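Local coordinates for protein alpha-L-rhamnosidase (Klebsiella oxytoca, PDB 4XHC) that hydrolyses terminal alpha-L-rhamnose residues from rhamnosides, as a two-domain glycoside hydrolase of family GH78, at residues His102-Tyr106 / Glu195-Val199; Pro168-Cys172 / Pro239-Arg243; Ala198-Ala202 / Gln228-Gln232. All blocks are in the same frame, centred on the assembly; numbering follows the deposited sequence.

Contact 1 (His102-Tyr106 / Glu195-Val199)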
loop_
_atom_site.group_PDB
_atom_site.type_symbol
_atom_site.label_atom_id
_atom_site.label_comp_id
_atom_site.label_asym_id
_atom_site.label_seq_id
_atom_site.Cartn_x
_atom_site.Cartn_y
_atom_site.Cartn_z
ATOM N N HIS A 102 23.763 -1.614 6.903
ATOM C CA HIS A 102 22.791 -0.542 6.755
ATOM C C HIS A 102 22.730 -0.149 5.284
ATOM O O HIS A 102 23.747 0.222 4.705
ATOM C CB HIS A 102 23.243 0.645 7.595
ATOM C CG HIS A 102 22.270 1.777 7.616
ATOM N ND1 HIS A 102 21.311 1.904 8.595
ATOM C CD2 HIS A 102 22.116 2.841 6.794
ATOM C CE1 HIS A 102 20.601 2.993 8.369
ATOM N NE2 HIS A 102 21.067 3.580 7.280
ATOM N N TYR A 103 21.548 -0.230 4.677
ATOM C CA TYR A 103 21.403 0.059 3.253
ATOM C C TYR A 103 20.355 1.142 2.980
ATOM O O TYR A 103 19.398 1.314 3.732
ATOM C CB TYR A 103 21.041 -1.212 2.481
ATOM C CG TYR A 103 22.120 -2.272 2.487
ATOM C CD1 TYR A 103 23.201 -2.204 1.615
ATOM C CD2 TYR A 103 22.049 -3.355 3.352
ATOM C CE1 TYR A 103 24.181 -3.186 1.614
ATOM C CE2 TYR A 103 23.024 -4.340 3.358
ATOM C CZ TYR A 103 24.088 -4.253 2.489
ATOM O OH TYR A 103 25.050 -5.239 2.509
ATOM N N VAL A 104 20.569 1.869 1.890
ATOM C CA VAL A 104 19.626 2.848 1.393
ATOM C C VAL A 104 19.315 2.443 -0.020
ATOM O O VAL A 104 20.223 2.380 -0.843
ATOM C CB VAL A 104 20.257 4.242 1.335
ATOM C CG1 VAL A 104 19.239 5.261 0.850
ATOM C CG2 VAL A 104 20.824 4.614 2.693
ATOM N N GLY A 105 18.055 2.177 -0.328
ATOM C CA GLY A 105 17.739 1.757 -1.680
ATOM C C GLY A 105 16.371 1.156 -1.910
ATOM O O GLY A 105 15.428 1.407 -1.169
ATOM N N TYR A 106 16.283 0.340 -2.952
ATOM C CA TYR A 106 15.011 -0.137 -3.451
ATOM C C TYR A 106 14.921 -1.645 -3.304
ATOM O O TYR A 106 15.872 -2.354 -3.630
ATOM C CB TYR A 106 14.870 0.307 -4.906
ATOM C CG TYR A 106 14.939 1.816 -5.035
ATOM C CD1 TYR A 106 16.158 2.471 -5.245
ATOM C CD2 TYR A 106 13.787 2.598 -4.899
ATOM C CE1 TYR A 106 16.226 3.856 -5.338
ATOM C CE2 TYR A 106 13.845 3.983 -5.000
ATOM C CZ TYR A 106 15.063 4.605 -5.218
ATOM O OH TYR A 106 15.105 5.972 -5.308
ATOM N N GLU A 195 16.323 -9.088 -2.638
ATOM C CA GLU A 195 17.527 -8.267 -2.658
ATOM C C GLU A 195 17.193 -6.792 -2.506
ATOM O O GLU A 195 16.055 -6.380 -2.715
ATOM C CB GLU A 195 18.340 -8.512 -3.938
ATOM C CG GLU A 195 17.663 -8.080 -5.233
ATOM C CD GLU A 195 18.519 -8.339 -6.475
ATOM O OE1 GLU A 195 19.546 -9.049 -6.374
ATOM O OE2 GLU A 195 18.161 -7.827 -7.561
ATOM N N VAL A 196 18.201 -6.016 -2.113
ATOM C CA VAL A 196 18.115 -4.553 -2.069
ATOM C C VAL A 196 19.068 -3.952 -3.094
ATOM O O VAL A 196 20.219 -4.374 -3.198
ATOM C CB VAL A 196 18.391 -3.983 -0.655
ATOM C CG1 VAL A 196 19.818 -4.236 -0.198
ATOM C CG2 VAL A 196 18.089 -2.498 -0.616
ATOM N N ASN A 197 18.559 -3.005 -3.877
ATOM C CA ASN A 197 19.367 -2.235 -4.822
ATOM C C ASN A 197 19.820 -0.936 -4.153
ATOM O O ASN A 197 19.054 0.020 -4.071
ATOM C CB ASN A 197 18.562 -1.921 -6.093
ATOM C CG ASN A 197 18.396 -3.118 -7.007
ATOM O OD1 ASN A 197 17.376 -3.804 -6.982
ATOM N ND2 ASN A 197 19.401 -3.366 -7.834
ATOM N N ALA A 198 21.057 -0.911 -3.664
ATOM C CA ALA A 198 21.552 0.210 -2.850
ATOM C C ALA A 198 22.092 1.354 -3.706
ATOM O O ALA A 198 22.725 1.130 -4.740
ATOM C CB ALA A 198 22.628 -0.271 -1.893
ATOM N N VAL A 199 21.852 2.580 -3.256
ATOM C CA VAL A 199 22.246 3.766 -4.005
ATOM C C VAL A 199 23.088 4.715 -3.172
ATOM O O VAL A 199 22.948 4.779 -1.952
ATOM C CB VAL A 199 21.024 4.549 -4.565
ATOM C CG1 VAL A 199 20.327 3.744 -5.650
ATOM C CG2 VAL A 199 20.044 4.946 -3.456
#
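Tyr106 and Asn197 form an antiparallel hydrogen-bonded pair: Tyr106 N donates a hydrogen bond to Asn197 O (3.0 Å), and Asn197 N reaches Tyr106 O at 2.8 Å. One residue back, Gly105 faces Ala198 in a non-hydrogen-bonded pair, and beyond it Val199 N closes on Val104 O at 2.9 Å. The chain turns a corner at Gly105, so strand 102-104 leaves the ladder and runs at 78° to strand 195-199. Glycine suits this corner: its backbone angles (phi 166°, psi -155°) are natural only without a side chain, which here would have to point at Asn197 O. Its CA instead makes a CA-H...O contact with that oxygen.

The closely packed part surrounds that corner, where the backbone bonds draw the chains together. Val199 CG2 lies 3.7 Å from Val104 O, and Val196 CG2 stands 3.7 Å from Tyr106 O; the buried, branched valines suit this inner side. The looser, partly exposed parts are the Tyr103/Ala198 and Tyr106/Asn197 pairs. The other methyl of Val196, CG1, lies between backbone N and carbonyl carbon and rests over one face of the Tyr103 ring, toward its rim, 4.0 Å from CG; that ring also meets His55. The Tyr106 ring takes Val199 CG1 at its edge, 4.1 Å from CE1, the two side chains crossing at about a right angle.

Backbone polar groups are thus paired along the join while the side-chain contacts are mainly apolar, which implies that main-chain hydrogen bonding sets the alignment of the two strands and that the valines and tyrosines pack against it.

Contact 2 (Pro168-Cys172 / Pro239-Arg243). With RAM (alpha-L-rhamnopyranose), chain C.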
loop_
_atom_site.group_PDB
_atom_site.type_symbol
_atom_site.label_atom_id
_atom_site.label_comp_id
_atom_site.label_asym_id
_atom_site.label_seq_id
_atom_site.Cartn_x
_atom_site.Cartn_y
_atom_site.Cartn_z
ATOM N N PRO A 168 8.646 1.086 -5.502
ATOM C CA PRO A 168 9.108 2.388 -6.015
ATOM C C PRO A 168 9.731 3.332 -4.963
ATOM O O PRO A 168 10.563 4.165 -5.326
ATOM C CB PRO A 168 7.837 2.999 -6.613
ATOM C CG PRO A 168 6.715 2.380 -5.838
ATOM C CD PRO A 168 7.185 1.062 -5.286
ATOM N N ARG A 169 9.348 3.211 -3.690
ATOM C CA ARG A 169 9.884 4.095 -2.650
ATOM C C ARG A 169 11.277 3.665 -2.178
ATOM O O ARG A 169 11.590 2.480 -2.113
ATOM C CB ARG A 169 8.938 4.171 -1.454
ATOM C CG ARG A 169 7.611 4.848 -1.758
ATOM C CD ARG A 169 6.813 5.073 -0.480
ATOM N NE ARG A 169 7.392 6.139 0.345
ATOM C CZ ARG A 169 7.498 6.121 1.678
ATOM N NH1 ARG A 169 7.085 5.076 2.399
ATOM N NH2 ARG A 169 8.037 7.164 2.297
ATOM N N ARG A 170 12.106 4.649 -1.844
ATOM C CA ARG A 170 13.445 4.402 -1.325
ATOM C C ARG A 170 13.391 4.202 0.182
ATOM O O ARG A 170 12.907 5.048 0.901
ATOM C CB ARG A 170 14.359 5.582 -1.652
ATOM C CG ARG A 170 15.839 5.271 -1.496
ATOM C CD ARG A 170 16.668 6.538 -1.500
ATOM N NE ARG A 170 16.536 7.260 -0.249
ATOM C CZ ARG A 170 17.072 8.449 -0.009
ATOM N NH1 ARG A 170 17.779 9.076 -0.951
ATOM N NH2 ARG A 170 16.904 9.015 1.181
ATOM N N TYR A 171 13.895 3.079 0.657
ATOM C CA TYR A 171 13.872 2.768 2.079
ATOM C C TYR A 171 15.294 2.767 2.630
ATOM O O TYR A 171 16.254 2.577 1.887
ATOM C CB TYR A 171 13.196 1.407 2.321
ATOM C CG TYR A 171 11.754 1.348 1.856
ATOM C CD1 TYR A 171 10.742 1.968 2.580
ATOM C CD2 TYR A 171 11.402 0.676 0.684
ATOM C CE1 TYR A 171 9.424 1.928 2.147
ATOM C CE2 TYR A 171 10.085 0.623 0.246
ATOM C CZ TYR A 171 9.097 1.249 0.979
ATOM O OH TYR A 171 7.790 1.209 0.549
ATOM N N CYS A 172 15.414 2.996 3.934
ATOM C CA CYS A 172 16.693 2.992 4.622
ATOM C C CYS A 172 16.573 2.012 5.754
ATOM O O CYS A 172 15.790 2.224 6.665
ATOM C CB CYS A 172 16.990 4.378 5.176
ATOM S SG CYS A 172 18.484 4.466 6.186
ATOM N N PRO A 239 19.162 9.316 5.736
ATOM C CA PRO A 239 18.472 8.726 4.592
ATOM C C PRO A 239 17.072 8.185 4.873
ATOM O O PRO A 239 16.275 8.067 3.939
ATOM C CB PRO A 239 19.403 7.582 4.167
ATOM C CG PRO A 239 20.722 7.873 4.799
ATOM C CD PRO A 239 20.379 8.555 6.078
ATOM N N LYS A 240 16.777 7.828 6.121
ATOM C CA LYS A 240 15.409 7.459 6.494
ATOM C C LYS A 240 14.581 8.720 6.645
ATOM O O LYS A 240 13.481 8.844 6.109
ATOM C CB LYS A 240 15.376 6.700 7.819
ATOM C CG LYS A 240 13.955 6.440 8.311
ATOM C CD LYS A 240 13.903 5.503 9.505
ATOM C CE LYS A 240 13.958 6.268 10.807
ATOM N NZ LYS A 240 14.360 5.375 11.922
ATOM N N ARG A 241 15.138 9.643 7.409
ATOM C CA ARG A 241 14.498 10.892 7.740
ATOM C C ARG A 241 15.633 11.880 8.091
ATOM O O ARG A 241 16.510 11.498 8.863
ATOM C CB ARG A 241 13.600 10.635 8.941
ATOM C CG ARG A 241 12.879 11.865 9.419
ATOM C CD ARG A 241 12.518 11.808 10.886
ATOM N NE ARG A 241 13.678 11.747 11.752
ATOM C CZ ARG A 241 14.530 12.736 11.949
ATOM N NH1 ARG A 241 14.424 13.887 11.312
ATOM N NH2 ARG A 241 15.525 12.554 12.779
ATOM N N ASP A 242 15.661 13.122 7.586
ATOM C CA ASP A 242 14.612 13.783 6.798
ATOM C C ASP A 242 14.848 13.714 5.295
ATOM O O ASP A 242 14.099 14.334 4.540
ATOM C CB ASP A 242 14.577 15.292 7.102
ATOM C CG ASP A 242 14.455 15.607 8.572
ATOM O OD1 ASP A 242 13.378 15.358 9.150
ATOM O OD2 ASP A 242 15.430 16.146 9.145
ATOM N N ARG A 243 15.899 13.021 4.864
ATOM C CA ARG A 243 16.267 12.937 3.434
ATOM C C ARG A 243 16.480 14.302 2.788
ATOM O O ARG A 243 16.097 14.511 1.642
ATOM C CB ARG A 243 15.199 12.193 2.636
ATOM C CG ARG A 243 14.675 10.960 3.327
ATOM C CD ARG A 243 13.680 10.228 2.457
ATOM N NE ARG A 243 13.226 9.007 3.117
ATOM C CZ ARG A 243 12.692 7.970 2.489
ATOM N NH1 ARG A 243 12.524 8.001 1.178
ATOM N NH2 ARG A 243 12.340 6.889 3.174
HETATM C C1 RAM C . 16.566 18.040 12.765
HETATM C C2 RAM C . 17.660 17.133 12.236
HETATM C C3 RAM C . 18.668 17.927 11.426
HETATM C C4 RAM C . 18.960 19.238 12.136
HETATM C C5 RAM C . 17.708 20.098 12.105
HETATM C C6 RAM C . 17.571 20.999 13.306
HETATM O O1 RAM C . 15.366 17.386 12.630
HETATM O O2 RAM C . 18.310 16.583 13.369
HETATM O O3 RAM C . 19.879 17.187 11.259
HETATM O O4 RAM C . 20.009 19.930 11.485
HETATM O O5 RAM C . 16.530 19.265 12.042
HETATM O O HOH W 1 15.349 6.096 2.050
#
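Arg243 starts with CG beside its backbone N and opposite the carbonyl carbon (chi1 -43°), then stays extended from CG to NE, which carries its guanidinium to the carbonyl of Arg170. Arg170 bends at chi3 (74°), turning its own guanidinium back over the Arg243 chain, so the two side chains slide past each other in opposite directions with their flat groups 27° apart.

Arg243 NH1 and NH2 both stand 3.0 Å from Arg170 O, in weak, poorly aligned bonds. The NE of Arg243 is held more firmly, by an almost straight 3.0 Å bond to Lys240 O in the guanidinium plane. In return Arg170 NH2 meets Pro239 O at 3.0 Å, on a lone pair. A water accepts a hydrogen bond from Arg170 NE, donates one to Pro239 O, and covers the centre of one face of the Arg243 guanidinium. Arginine suits both places because its several N-H groups can reach several carbonyls, that of Arg170 as well as those of Pro239 and Lys240. The two positive groups are close, Arg170 NH2 lying 4.2 Å from Arg243 NE; the salt bridge of Arg170 to Glu236 probably eases this. Nearby, Cys172, a small apolar residue, points toward Pro239 and Lys240 and packs SG on Pro239 CB at 3.8 Å.

Within the same loop a cis peptide joins Arg241 to Asp242, residues of the rhamnose pocket linked by a salt bridge; Asp242 OD2 is 3.7 Å from O1 of the sugar. Arg241 is also paired with Glu506, a direct hydrogen-bonding partner of the rhamnose.

The contact lies where strand 171-173, paired with strand 102-104, backs onto the loop between helix 214-230 and strand 245-246, and Val104 touches both Arg170 and Pro239.

Contact 3 (Ala198-Ala202 / Gln228-Gln232)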
loop_
_atom_site.group_PDB
_atom_site.type_symbol
_atom_site.label_atom_id
_atom_site.label_comp_id
_atom_site.label_asym_id
_atom_site.label_seq_id
_atom_site.Cartn_x
_atom_site.Cartn_y
_atom_site.Cartn_z
ATOM N N ALA A 198 21.057 -0.911 -3.664
ATOM C CA ALA A 198 21.552 0.210 -2.850
ATOM C C ALA A 198 22.092 1.354 -3.706
ATOM O O ALA A 198 22.725 1.130 -4.740
ATOM C CB ALA A 198 22.628 -0.271 -1.893
ATOM N N VAL A 199 21.852 2.580 -3.256
ATOM C CA VAL A 199 22.246 3.766 -4.005
ATOM C C VAL A 199 23.088 4.715 -3.172
ATOM O O VAL A 199 22.948 4.779 -1.952
ATOM C CB VAL A 199 21.024 4.549 -4.565
ATOM C CG1 VAL A 199 20.327 3.744 -5.650
ATOM C CG2 VAL A 199 20.044 4.946 -3.456
ATOM N N THR A 200 23.922 5.478 -3.874
ATOM C CA THR A 200 24.785 6.505 -3.299
ATOM C C THR A 200 25.438 7.266 -4.451
ATOM O O THR A 200 25.541 6.745 -5.563
ATOM C CB THR A 200 25.887 5.896 -2.391
ATOM O OG1 THR A 200 26.683 6.939 -1.810
ATOM C CG2 THR A 200 26.798 4.948 -3.180
ATOM N N SER A 201 25.868 8.497 -4.184
ATOM C CA SER A 201 26.681 9.253 -5.127
ATOM C C SER A 201 28.148 9.147 -4.752
ATOM O O SER A 201 28.995 9.687 -5.449
ATOM C CB SER A 201 26.268 10.719 -5.150
ATOM O OG SER A 201 26.448 11.307 -3.877
ATOM N N ALA A 202 28.449 8.460 -3.655
ATOM C CA ALA A 202 29.827 8.276 -3.218
ATOM C C ALA A 202 30.354 6.915 -3.670
ATOM O O ALA A 202 30.682 6.052 -2.856
ATOM C CB ALA A 202 29.913 8.411 -1.706
ATOM N N GLN A 228 28.694 7.802 3.410
ATOM C CA GLN A 228 28.370 7.221 2.121
ATOM C C GLN A 228 26.871 7.126 1.881
ATOM O O GLN A 228 26.395 7.447 0.802
ATOM C CB GLN A 228 28.980 5.838 1.999
ATOM C CG GLN A 228 28.666 5.170 0.675
ATOM C CD GLN A 228 29.484 3.923 0.466
ATOM O OE1 GLN A 228 29.149 2.858 0.982
ATOM N NE2 GLN A 228 30.569 4.047 -0.290
ATOM N N ASN A 229 26.132 6.679 2.882
ATOM C CA ASN A 229 24.690 6.519 2.721
ATOM C C ASN A 229 23.939 7.855 2.727
ATOM O O ASN A 229 22.848 7.962 2.161
ATOM C CB ASN A 229 24.122 5.540 3.759
ATOM C CG ASN A 229 24.495 4.089 3.460
ATOM O OD1 ASN A 229 25.033 3.778 2.398
ATOM N ND2 ASN A 229 24.227 3.200 4.401
ATOM N N CYS A 230 24.534 8.871 3.337
ATOM C CA CYS A 230 23.956 10.207 3.342
ATOM C C CYS A 230 24.237 10.976 2.038
ATOM O O CYS A 230 23.493 11.892 1.686
ATOM C CB CYS A 230 24.453 10.984 4.567
ATOM S SG CYS A 230 23.614 10.524 6.105
ATOM N N MET A 231 25.300 10.603 1.325
ATOM C CA MET A 231 25.649 11.252 0.056
ATOM C C MET A 231 24.819 10.716 -1.108
ATOM O O MET A 231 25.057 9.614 -1.586
ATOM C CB MET A 231 27.144 11.101 -0.247
ATOM C CG MET A 231 28.020 12.031 0.584
ATOM S SD MET A 231 29.786 11.783 0.321
ATOM C CE MET A 231 29.957 12.401 -1.353
ATOM N N GLN A 232 23.840 11.509 -1.533
ATOM C CA GLN A 232 22.897 11.130 -2.580
ATOM C C GLN A 232 22.898 12.249 -3.626
ATOM O O GLN A 232 23.976 12.651 -4.063
ATOM C CB GLN A 232 21.510 10.886 -1.973
ATOM C CG GLN A 232 21.474 9.773 -0.924
ATOM C CD GLN A 232 21.613 8.384 -1.520
ATOM O OE1 GLN A 232 21.177 8.129 -2.652
ATOM N NE2 GLN A 232 22.211 7.471 -0.758
#
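Where strand 187-200 ends and the chain turns, Ser201 N bonds to Met231 O at 2.9 Å, just past the C-terminal end of helix 214-230. Hydroxyls reinforce this backbone link. Thr200 OG1, anti to its amide nitrogen (chi1 -178°), is placed so that a single oxygen both donates to the helix-end carbonyl Gln228 O, at 2.7 Å, and accepts from Ala202 N. Ser201 OG reaches Gln232 O at 2.8 Å, in the carbonyl plane and on a lone pair.

Two glutamines add amide reach. Gln232 folds back at chi2 (-72°), and its NE2 donates to Val199 O and to Asn229 O, both 3.0 Å away, tying strand to helix. Gln228, extended beyond CG, sends NE2 a longer 3.3 Å to Ala202 O. Small Ala202 lets its CB lie against the flexible Met231, 3.9 Å from SD.

The Thr200-to-Ala202 bond defines an ST turn following strand 187-200, where the chain probably passes from the N-terminal beta domain toward the helical six-hairpin glycosidase domain.

Overall arrangement
Contacts 1 and 3 share Ala198 and Val199 on strand 187-200, and their centres are about 10 Å apart; His102 O accepts a probable hydrogen bond from Asn229 ND2 (3.0 Å) between them. Contact 2 lies about 10 Å from contact 1 and about 12 Å from contact 3, centre to centre. Gly105 N and Tyr171 O, 2.9 Å apart, probably bond contact 1 to contact 2, while Pro239 CG packs on Asn229 O at 3.4 Å between contacts 2 and 3. Contact 1 joins strands of the beta part, while contacts 2 and 3 link it to the glycosidase part. Among the three, contact 2 alone holds residues of the rhamnose pocket, and its 239-243 loop reaches toward the sugar.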